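Local coordinates for DUF411 domain-containing protein (Pseudomonas aeruginosa, PDB 6WIS), which binds copper in a cysteine-bridged tetranuclear cluster and probably contributes to bacterial copper resistance, at residues G57-G61 with K62-G66. Sequence-based numbering, arbitrary orientation.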
loop_
_atom_site.group_PDB
_atom_site.type_symbol
_atom_site.label_atom_id
_atom_site.label_comp_id
_atom_site.label_asym_id
_atom_site.label_seq_id
_atom_site.Cartn_x
_atom_site.Cartn_y
_atom_site.Cartn_z
ATOM N N GLY A 57 4.164 1.916 -2.438
ATOM C CA GLY A 57 4.730 0.883 -3.288
ATOM C C GLY A 57 4.290 1.060 -4.737
ATOM O O GLY A 57 3.286 1.719 -5.004
ATOM N N VAL A 58 5.061 0.496 -5.672
ATOM C CA VAL A 58 4.712 0.531 -7.096
ATOM C C VAL A 58 4.871 -0.872 -7.649
ATOM O O VAL A 58 5.952 -1.470 -7.541
ATOM C CB VAL A 58 5.571 1.518 -7.913
ATOM C CG1 VAL A 58 5.005 1.630 -9.351
ATOM C CG2 VAL A 58 5.579 2.908 -7.257
ATOM N N ILE A 59 3.807 -1.406 -8.241
ATOM C CA ILE A 59 3.886 -2.748 -8.810
ATOM C C ILE A 59 3.199 -2.704 -10.163
ATOM O O ILE A 59 2.042 -2.282 -10.256
ATOM C CB ILE A 59 3.267 -3.840 -7.907
ATOM C CG1 ILE A 59 3.319 -5.209 -8.614
ATOM C CG2 ILE A 59 1.815 -3.496 -7.471
ATOM C CD1 ILE A 59 3.316 -6.408 -7.639
ATOM N N ASP A 60 3.932 -3.082 -11.212
ATOM C CA ASP A 60 3.392 -3.182 -12.567
ATOM C C ASP A 60 2.606 -1.928 -12.936
ATOM O O ASP A 60 1.538 -1.992 -13.549
ATOM C CB ASP A 60 2.546 -4.453 -12.717
ATOM C CG ASP A 60 3.379 -5.737 -12.537
ATOM O OD1 ASP A 60 4.462 -5.878 -13.165
ATOM O OD2 ASP A 60 2.955 -6.607 -11.749
ATOM N N GLY A 61 3.124 -0.773 -12.507
ATOM C CA GLY A 61 2.566 0.504 -12.851
ATOM C C GLY A 61 1.528 1.070 -11.903
ATOM O O GLY A 61 1.174 2.247 -12.042
ATOM N N LYS A 62 1.027 0.290 -10.945
ATOM C CA LYS A 62 -0.037 0.744 -10.054
ATOM C C LYS A 62 0.533 1.032 -8.668
ATOM O O LYS A 62 1.503 0.392 -8.242
ATOM C CB LYS A 62 -1.136 -0.309 -9.963
ATOM C CG LYS A 62 -1.595 -0.824 -11.336
ATOM C CD LYS A 62 -2.791 -1.750 -11.199
ATOM C CE LYS A 62 -3.329 -2.147 -12.592
ATOM N NZ LYS A 62 -4.601 -2.875 -12.387
ATOM N N PHE A 63 -0.058 2.002 -7.966
ATOM C CA PHE A 63 0.454 2.367 -6.645
ATOM C C PHE A 63 -0.237 1.563 -5.544
ATOM O O PHE A 63 -1.392 1.153 -5.668
ATOM C CB PHE A 63 0.322 3.878 -6.363
ATOM C CG PHE A 63 -1.102 4.395 -6.234
ATOM C CD1 PHE A 63 -1.839 4.191 -5.073
ATOM C CD2 PHE A 63 -1.661 5.162 -7.251
ATOM C CE1 PHE A 63 -3.116 4.683 -4.958
ATOM C CE2 PHE A 63 -2.930 5.671 -7.138
ATOM C CZ PHE A 63 -3.663 5.435 -5.997
ATOM N N VAL A 64 0.495 1.353 -4.455
ATOM C CA VAL A 64 0.039 0.594 -3.290
ATOM C C VAL A 64 0.352 1.508 -2.114
ATOM O O VAL A 64 1.515 1.652 -1.734
ATOM C CB VAL A 64 0.757 -0.755 -3.146
ATOM C CG1 VAL A 64 0.300 -1.482 -1.865
ATOM C CG2 VAL A 64 0.529 -1.658 -4.424
ATOM N N GLU A 65 -0.658 2.190 -1.593
ATOM C CA GLU A 65 -0.458 3.223 -0.586
ATOM C C GLU A 65 -0.743 2.629 0.785
ATOM O O GLU A 65 -1.865 2.197 1.058
ATOM C CB GLU A 65 -1.364 4.428 -0.856
ATOM C CG GLU A 65 -1.150 5.597 0.104
ATOM C CD GLU A 65 0.203 6.281 -0.089
ATOM O OE1 GLU A 65 0.848 5.983 -1.115
ATOM O OE2 GLU A 65 0.622 7.113 0.773
ATOM N N GLY A 66 0.267 2.584 1.632
ATOM C CA GLY A 66 0.024 2.111 2.981
ATOM C C GLY A 66 -0.000 0.594 3.145
ATOM O O GLY A 66 0.491 -0.195 2.318
#
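I59 and K62 close a two-residue beta hairpin through a type I' turn, with D60 and G61 at its corner. The turn links strands 55-59 and 62-65, antiparallel neighbours inside the mixed sheet, so the contact is local. H55, a copper ligand, lies on the first strand. I59 and K62 form a hydrogen-bonded pair: I59 N gives to K62 O at 2.9 Å, and K62 N to I59 O at 2.8 Å. V58 and F63 follow as a non-hydrogen-bonded pair. G57 and V64 are a second hydrogen-bonded pair: G57 N gives to V64 O at 2.8 Å, and V64 N gives back to G57 O at 2.9 Å. On the face of I59, K62 and V64, the CG2 methyls of I59 and V64 meet at 3.8 Å. A chi1 of 177° sends CG1 of I59 off anti to the backbone N and leaves CG2 to touch V64. I59 also reaches R77 of helix 70-77, and V64 packs on I73 and L76. K62 runs extended to the carbonyls of L76 and L82, while D60 OD2 salt-bridges R77. Backbone bonds thus mainly hold the hairpin, while D60 and K62 anchor its turn to helix 70-77 and to L82 beyond it.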